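Local coordinates for endo-1,4-b-d-mannanase (Trichoderma reesei, PDB 1QNR), which probably hydrolyses internal beta-1,4-linked mannosidic bonds in mannan, as a fungal family 5 glycoside hydrolase, at residues 166-171 and 239-244; 205-210 and 245-250. All blocks are in the same frame, centred on the assembly; numbering follows the deposited sequence. Where two conformers were deposited one is given.

Overall arrangement
Interactions 1 and 2 are neighbouring pieces of one cleft holding two linked mannoses at the mouth of a TIM barrel, with centres about 10 Å apart. Interaction 1 (166-171 with 239-244) is core: it lies about 8 Å from the chain centre and rests on a hydrogen bond between a buried histidine and a buried carboxylate. Interaction 2 (205-210 with 245-250) lies about 17 Å out but is largely buried, with Trp-247 partly exposed; here side chains meet by apolar packing and the polar bonds go to mannose. Strand 238-242 runs on into helix 244-247, so the second segments are consecutive, while a salt bridge, Arg-171 NH2 to Glu-205 OE2 at 2.8 Å, ties the first ones together.

Interaction 1 of 2, residues 166-171 and 239-244. With BMA (beta-D-mannopyranose), chain B; BMA (beta-D-mannopyranose), chain C.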
loop_
_atom_site.group_PDB
_atom_site.type_symbol
_atom_site.label_atom_id
_atom_site.label_comp_id
_atom_site.label_asym_id
_atom_site.label_seq_id
_atom_site.Cartn_x
_atom_site.Cartn_y
_atom_site.Cartn_z
ATOM N N LEU A 166 1.793 7.526 2.134
ATOM C CA LEU A 166 1.056 8.782 1.914
ATOM C C LEU A 166 -0.246 8.531 1.182
ATOM O O LEU A 166 -1.276 9.186 1.563
ATOM C CB LEU A 166 1.969 9.800 1.209
ATOM C CG LEU A 166 3.322 10.117 1.861
ATOM C CD1 LEU A 166 3.901 11.411 1.203
ATOM C CD2 LEU A 166 3.242 10.230 3.373
ATOM N N GLY A 167 -0.316 7.665 0.158
ATOM C CA GLY A 167 -1.628 7.387 -0.455
ATOM C C GLY A 167 -1.492 6.121 -1.296
ATOM O O GLY A 167 -0.399 5.571 -1.534
ATOM N N ASN A 168 -2.677 5.646 -1.747
ATOM C CA ASN A 168 -2.677 4.560 -2.738
ATOM C C ASN A 168 -2.573 5.162 -4.158
ATOM O O ASN A 168 -3.560 5.784 -4.621
ATOM C CB ASN A 168 -3.940 3.727 -2.651
ATOM C CG ASN A 168 -3.962 2.605 -3.714
ATOM O OD1 ASN A 168 -3.007 1.810 -3.845
ATOM N ND2 ASN A 168 -5.049 2.579 -4.474
ATOM N N GLU A 169 -1.447 4.930 -4.845
ATOM C CA GLU A 169 -1.272 5.292 -6.284
ATOM C C GLU A 169 -1.449 6.767 -6.552
ATOM O O GLU A 169 -2.115 7.140 -7.547
ATOM C CB GLU A 169 -2.209 4.454 -7.242
ATOM C CG GLU A 169 -1.979 2.948 -6.935
ATOM C CD GLU A 169 -2.625 2.042 -7.944
ATOM O OE1 GLU A 169 -3.612 2.390 -8.618
ATOM O OE2 GLU A 169 -2.188 0.868 -7.989
ATOM N N PRO A 170 -0.872 7.715 -5.789
ATOM C CA PRO A 170 -1.024 9.149 -6.099
ATOM C C PRO A 170 -0.583 9.443 -7.538
ATOM O O PRO A 170 0.497 8.995 -7.974
ATOM C CB PRO A 170 -0.102 9.846 -5.096
ATOM C CG PRO A 170 0.819 8.778 -4.590
ATOM C CD PRO A 170 0.045 7.474 -4.623
ATOM N N ARG A 171 -1.403 10.232 -8.256
ATOM C CA ARG A 171 -1.076 10.720 -9.599
ATOM C C ARG A 171 -1.458 12.189 -9.679
ATOM O O ARG A 171 -2.317 12.672 -8.910
ATOM C CB ARG A 171 -1.829 9.988 -10.730
ATOM C CG ARG A 171 -1.521 8.467 -10.836
ATOM C CD ARG A 171 -2.333 7.983 -12.067
ATOM N NE ARG A 171 -2.076 6.567 -12.338
ATOM C CZ ARG A 171 -2.498 5.935 -13.463
ATOM N NH1 ARG A 171 -3.215 6.614 -14.369
ATOM N NH2 ARG A 171 -2.212 4.648 -13.581
ATOM N N THR A 239 8.324 2.371 -3.707
ATOM C CA THR A 239 7.269 1.405 -4.054
ATOM C C THR A 239 7.021 1.443 -5.556
ATOM O O THR A 239 7.094 2.509 -6.215
ATOM C CB THR A 239 5.896 1.762 -3.358
ATOM O OG1 THR A 239 5.562 3.156 -3.578
ATOM C CG2 THR A 239 6.009 1.504 -1.835
ATOM N N PHE A 240 6.658 0.276 -6.127
ATOM C CA PHE A 240 6.171 0.281 -7.527
ATOM C C PHE A 240 5.152 -0.854 -7.715
ATOM O O PHE A 240 5.153 -1.824 -6.932
ATOM C CB PHE A 240 7.251 0.193 -8.607
ATOM C CG PHE A 240 8.078 -1.073 -8.563
ATOM C CD1 PHE A 240 9.181 -1.182 -7.751
ATOM C CD2 PHE A 240 7.721 -2.156 -9.359
ATOM C CE1 PHE A 240 10.008 -2.332 -7.695
ATOM C CE2 PHE A 240 8.520 -3.365 -9.322
ATOM C CZ PHE A 240 9.664 -3.409 -8.477
ATOM N N HIS A 241 4.204 -0.674 -8.647
ATOM C CA HIS A 241 3.116 -1.632 -8.911
ATOM C C HIS A 241 3.213 -2.135 -10.391
ATOM O O HIS A 241 4.048 -1.601 -11.078
ATOM C CB HIS A 241 1.735 -0.934 -8.701
ATOM C CG HIS A 241 1.509 -0.392 -7.285
ATOM N ND1 HIS A 241 0.359 0.302 -6.931
ATOM C CD2 HIS A 241 2.253 -0.363 -6.149
ATOM C CE1 HIS A 241 0.367 0.633 -5.659
ATOM N NE2 HIS A 241 1.556 0.279 -5.147
ATOM N N LEU A 242 2.421 -3.176 -10.732
ATOM C CA LEU A 242 2.630 -3.705 -12.109
ATOM C C LEU A 242 1.305 -4.364 -12.581
ATOM O O LEU A 242 0.849 -5.397 -12.062
ATOM C CB LEU A 242 3.718 -4.757 -12.155
ATOM C CG LEU A 242 3.920 -5.581 -13.456
ATOM C CD1 LEU A 242 4.268 -4.629 -14.635
ATOM C CD2 LEU A 242 5.058 -6.612 -13.264
ATOM N N TYR A 243 0.742 -3.779 -13.666
ATOM C CA TYR A 243 -0.509 -4.293 -14.252
ATOM C C TYR A 243 -0.515 -4.165 -15.778
ATOM O O TYR A 243 -1.102 -3.244 -16.344
ATOM C CB TYR A 243 -1.719 -3.516 -13.688
ATOM C CG TYR A 243 -1.992 -3.774 -12.171
ATOM C CD1 TYR A 243 -2.612 -4.935 -11.770
ATOM C CD2 TYR A 243 -1.577 -2.831 -11.257
ATOM C CE1 TYR A 243 -2.838 -5.158 -10.403
ATOM C CE2 TYR A 243 -1.740 -3.045 -9.881
ATOM C CZ TYR A 243 -2.408 -4.174 -9.491
ATOM O OH TYR A 243 -2.726 -4.413 -8.142
ATOM N N PRO A 244 0.185 -5.113 -16.434
ATOM C CA PRO A 244 0.239 -5.086 -17.927
ATOM C C PRO A 244 -1.145 -5.054 -18.584
ATOM O O PRO A 244 -1.287 -4.344 -19.628
ATOM C CB PRO A 244 0.989 -6.365 -18.256
ATOM C CG PRO A 244 1.876 -6.618 -17.051
ATOM C CD PRO A 244 0.946 -6.240 -15.885
HETATM C C1 BMA B . -6.223 2.793 -13.198
HETATM C C2 BMA B . -7.531 2.452 -12.443
HETATM C C3 BMA B . -7.225 2.105 -10.983
HETATM C C4 BMA B . -6.098 1.083 -10.902
HETATM C C5 BMA B . -4.866 1.474 -11.723
HETATM C C6 BMA B . -3.879 0.265 -11.903
HETATM O O2 BMA B . -8.183 1.328 -13.052
HETATM O O3 BMA B . -8.347 1.654 -10.274
HETATM O O4 BMA B . -5.772 0.921 -9.513
HETATM O O5 BMA B . -5.290 1.669 -13.128
HETATM O O6 BMA B . -2.776 0.924 -12.536
HETATM C C1 BMA C . -4.805 4.319 -18.085
HETATM C C2 BMA C . -3.882 3.553 -17.114
HETATM C C3 BMA C . -4.686 2.742 -16.072
HETATM C C4 BMA C . -5.699 3.656 -15.375
HETATM C C5 BMA C . -6.581 4.397 -16.433
HETATM C C6 BMA C . -7.742 5.200 -15.903
HETATM O O1 BMA C . -4.010 5.149 -18.932
HETATM O O2 BMA C . -3.015 4.480 -16.440
HETATM O O3 BMA C . -3.717 2.301 -15.084
HETATM O O4 BMA C . -6.597 2.958 -14.546
HETATM O O5 BMA C . -5.648 5.195 -17.245
HETATM O O6 BMA C . -7.454 6.481 -15.355
#
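Glu-169 lays the outer part of its side chain across one edge of the imidazole of His-241, its CG 3.5 Å from His-241 CE1. The setting is the mouth of the TIM barrel: Glu-169 belongs to the Asn-Glu-Pro sequence that follows strand 161-165, as in many family 5 glycosidases, and His-241 stands near the end of strand 238-242. The contact illustrates how a loop after one barrel strand can have its carboxylate oriented by a residue on a strand that is not its immediate neighbour. His-241 ND1 donates to Glu-169 OE2 at 2.8 Å with an N-H...O angle of 153°. The acceptor sits almost in the imidazole plane and offers its anti lone pair, while carboxylate and ring are turned 45° against each other. With CG of His-241 anti to its carbonyl carbon (chi1 -60°), the ring swings toward the 166-171 segment; NE2 is engaged by Glu-275, so both ring nitrogens have partners and the ring is unlikely to flip. Glu-169 was modelled in two conformers, and this account holds for one of them.

Asn-168 brings OD1 to the same imidazole edge, 4.0 Å from His-241 CE1, with its amide only modestly inclined to the ring; Asn-112 and Arg-54 hold that amide. Tyr-243, whose hydroxyl pairs with Glu-276, approaches a bound mannose obliquely, CD2 lying 3.9 Å from C6 of BMA (chain B). The second oxygen of Glu-169, OE1, accepts O4 of the same sugar at 2.8 Å and is also bonded to Trp-114. Arg-171, extended from CG to NE, takes the linked mannose end-on: its NH1 and NH2 both donate to O2 of BMA (chain C), each at 3.0 Å, and O2 lies in the guanidinium plane.

Interaction 2 of 2, residues 205-210 and 245-250; sequences EGLGLS and DSWGTN. With NAG (2-acetamido-2-deoxy-beta-D-glucopyranose), chain H; BMA (beta-D-mannopyranose), chain B; BMA (beta-D-mannopyranose), chain C.
In the sugar-binding cleft, the indole of Trp-247 is covered on one face by Leu-207 and met at its edge by Glu-205. With CG anti to its carbonyl carbon (chi1 -67°), Trp-247 turns its indole toward both. Leu-207 sets its CD2 methyl over that face, 4.1 Å above the plane and displaced toward the rim, 4.2 Å from Trp-247 CZ2. Glu-205 comes to the ring edge instead, OE2 lying 3.9 Å from Trp-247 CZ2, with the carboxylate turned 58° from the indole. The two segments lie at the mouth of the TIM barrel, one a loop after strand 199-201, the other the end of the short helix 244-247 and the turn after it; Trp-257 of helix 253-267 meets Trp-247 edge-to-face.

Mannose links the two polar groups. O6 of BMA (chain B) donates to Glu-205 OE2 at 2.9 Å and accepts from Trp-247 NE1 at 3.0 Å, so this hydroxyl is gripped from both segments; the carboxylate is also salt-bridged to Arg-171. NE1 reaches O3 of BMA (chain C) at 3.2 Å, but weakly, with an angle of 122°. A leucine in place of Trp-247 would probably leave O6 without its indole N-H donor and strip Leu-207 CD2 of the flat surface it packs on. Past the helix, Asn-250 ND2 is covalently bound to C1 of NAG, an N-linked glycan.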
loop_
_atom_site.group_PDB
_atom_site.type_symbol
_atom_site.label_atom_id
_atom_site.label_comp_id
_atom_site.label_asym_id
_atom_site.label_seq_id
_atom_site.Cartn_x
_atom_site.Cartn_y
_atom_site.Cartn_z
ATOM N N GLU A 205 2.809 4.121 -8.022
ATOM C CA GLU A 205 2.963 2.968 -8.949
ATOM C C GLU A 205 4.335 2.777 -9.545
ATOM O O GLU A 205 4.656 1.765 -10.227
ATOM C CB GLU A 205 1.929 3.120 -10.046
ATOM C CG GLU A 205 0.458 3.113 -9.548
ATOM C CD GLU A 205 -0.461 3.705 -10.633
ATOM O OE1 GLU A 205 -0.515 4.971 -10.557
ATOM O OE2 GLU A 205 -1.039 3.042 -11.547
ATOM N N GLY A 206 5.205 3.847 -9.461
ATOM C CA GLY A 206 6.516 3.821 -10.094
ATOM C C GLY A 206 6.561 4.494 -11.478
ATOM O O GLY A 206 7.577 4.320 -12.189
ATOM N N LEU A 207 5.475 5.144 -11.900
ATOM C CA LEU A 207 5.461 5.688 -13.269
ATOM C C LEU A 207 6.524 6.801 -13.373
ATOM O O LEU A 207 6.797 7.571 -12.451
ATOM C CB LEU A 207 4.069 6.246 -13.634
ATOM C CG LEU A 207 2.898 5.249 -13.306
ATOM C CD1 LEU A 207 1.550 5.926 -13.703
ATOM C CD2 LEU A 207 3.036 3.907 -14.024
ATOM N N GLY A 208 7.096 6.929 -14.588
ATOM C CA GLY A 208 8.038 8.008 -14.921
ATOM C C GLY A 208 9.459 7.615 -14.642
ATOM O O GLY A 208 9.996 7.885 -13.524
ATOM N N LEU A 209 10.167 6.949 -15.560
ATOM C CA LEU A 209 11.563 6.463 -15.331
ATOM C C LEU A 209 12.211 6.328 -16.704
ATOM O O LEU A 209 11.718 5.594 -17.574
ATOM C CB LEU A 209 11.480 5.155 -14.489
ATOM C CG LEU A 209 12.809 4.503 -14.130
ATOM C CD1 LEU A 209 13.766 5.386 -13.379
ATOM C CD2 LEU A 209 12.605 3.149 -13.455
ATOM N N SER A 210 13.385 6.983 -16.868
ATOM C CA SER A 210 13.930 7.120 -18.255
ATOM C C SER A 210 14.842 5.996 -18.665
ATOM O O SER A 210 15.342 6.021 -19.832
ATOM C CB SER A 210 14.670 8.479 -18.335
ATOM O OG SER A 210 13.715 9.596 -18.222
ATOM N N ASP A 245 -2.163 -5.724 -18.043
ATOM C CA ASP A 245 -3.509 -5.652 -18.650
ATOM C C ASP A 245 -4.121 -4.278 -18.647
ATOM O O ASP A 245 -4.937 -4.016 -19.541
ATOM C CB ASP A 245 -4.519 -6.584 -17.933
ATOM C CG ASP A 245 -4.101 -8.036 -17.920
ATOM O OD1 ASP A 245 -4.021 -8.573 -19.018
ATOM O OD2 ASP A 245 -3.832 -8.557 -16.818
ATOM N N SER A 246 -3.833 -3.395 -17.707
ATOM C CA SER A 246 -4.416 -2.067 -17.678
ATOM C C SER A 246 -3.503 -1.096 -18.429
ATOM O O SER A 246 -3.931 0.023 -18.793
ATOM C CB SER A 246 -4.423 -1.476 -16.228
ATOM O OG SER A 246 -5.384 -2.181 -15.473
ATOM N N TRP A 247 -2.222 -1.503 -18.597
ATOM C CA TRP A 247 -1.264 -0.515 -19.127
ATOM C C TRP A 247 -0.907 -0.726 -20.612
ATOM O O TRP A 247 -0.099 0.027 -21.188
ATOM C CB TRP A 247 0.050 -0.627 -18.303
ATOM C CG TRP A 247 -0.118 -0.195 -16.857
ATOM C CD1 TRP A 247 -1.208 0.450 -16.294
ATOM C CD2 TRP A 247 0.869 -0.265 -15.820
ATOM N NE1 TRP A 247 -0.958 0.743 -14.942
ATOM C CE2 TRP A 247 0.303 0.287 -14.645
ATOM C CE3 TRP A 247 2.164 -0.832 -15.763
ATOM C CZ2 TRP A 247 1.018 0.331 -13.422
ATOM C CZ3 TRP A 247 2.897 -0.733 -14.571
ATOM C CH2 TRP A 247 2.304 -0.158 -13.439
ATOM N N GLY A 248 -1.479 -1.781 -21.213
ATOM C CA GLY A 248 -1.207 -1.951 -22.677
ATOM C C GLY A 248 0.108 -2.613 -22.971
ATOM O O GLY A 248 0.649 -2.451 -24.107
ATOM N N THR A 249 0.723 -3.337 -22.017
ATOM C CA THR A 249 2.008 -3.989 -22.268
ATOM C C THR A 249 1.833 -5.499 -22.202
ATOM O O THR A 249 0.809 -5.971 -21.717
ATOM C CB THR A 249 3.113 -3.502 -21.282
ATOM O OG1 THR A 249 2.632 -3.856 -19.972
ATOM C CG2 THR A 249 3.338 -2.020 -21.294
ATOM N N ASN A 250 2.818 -6.290 -22.611
ATOM C CA ASN A 250 2.690 -7.754 -22.460
ATOM C C ASN A 250 3.209 -8.180 -21.063
ATOM O O ASN A 250 3.786 -7.350 -20.340
ATOM C CB ASN A 250 3.306 -8.517 -23.604
ATOM C CG ASN A 250 4.776 -8.365 -23.654
ATOM O OD1 ASN A 250 5.541 -8.277 -22.721
ATOM N ND2 ASN A 250 5.334 -8.377 -24.909
HETATM C C1 NAG H . 6.694 -8.605 -25.722
HETATM C C2 NAG H . 7.330 -9.673 -26.551
HETATM C C3 NAG H . 8.830 -9.495 -26.739
HETATM C C4 NAG H . 9.126 -7.990 -26.868
HETATM C C5 NAG H . 8.631 -7.203 -25.621
HETATM C C6 NAG H . 8.954 -5.727 -25.757
HETATM C C7 NAG H . 5.980 -11.748 -26.128
HETATM C C8 NAG H . 6.068 -13.136 -25.594
HETATM N N2 NAG H . 7.112 -11.020 -25.963
HETATM O O3 NAG H . 9.201 -10.245 -27.905
HETATM O O4 NAG H . 10.553 -7.749 -26.958
HETATM O O5 NAG H . 7.234 -7.319 -25.492
HETATM O O6 NAG H . 8.323 -4.922 -24.844
HETATM O O7 NAG H . 5.048 -11.325 -26.653
HETATM C C1 BMA B . -6.223 2.793 -13.198
HETATM C C2 BMA B . -7.531 2.452 -12.443
HETATM C C3 BMA B . -7.225 2.105 -10.983
HETATM C C4 BMA B . -6.098 1.083 -10.902
HETATM C C5 BMA B . -4.866 1.474 -11.723
HETATM C C6 BMA B . -3.879 0.265 -11.903
HETATM O O2 BMA B . -8.183 1.328 -13.052
HETATM O O3 BMA B . -8.347 1.654 -10.274
HETATM O O4 BMA B . -5.772 0.921 -9.513
HETATM O O5 BMA B . -5.290 1.669 -13.128
HETATM O O6 BMA B . -2.776 0.924 -12.536
HETATM C C1 BMA C . -4.805 4.319 -18.085
HETATM C C2 BMA C . -3.882 3.553 -17.114
HETATM C C3 BMA C . -4.686 2.742 -16.072
HETATM C C4 BMA C . -5.699 3.656 -15.375
HETATM C C5 BMA C . -6.581 4.397 -16.433
HETATM C C6 BMA C . -7.742 5.200 -15.903
HETATM O O1 BMA C . -4.010 5.149 -18.932
HETATM O O2 BMA C . -3.015 4.480 -16.440
HETATM O O3 BMA C . -3.717 2.301 -15.084
HETATM O O4 BMA C . -6.597 2.958 -14.546
HETATM O O5 BMA C . -5.648 5.195 -17.245
HETATM O O6 BMA C . -7.454 6.481 -15.355
#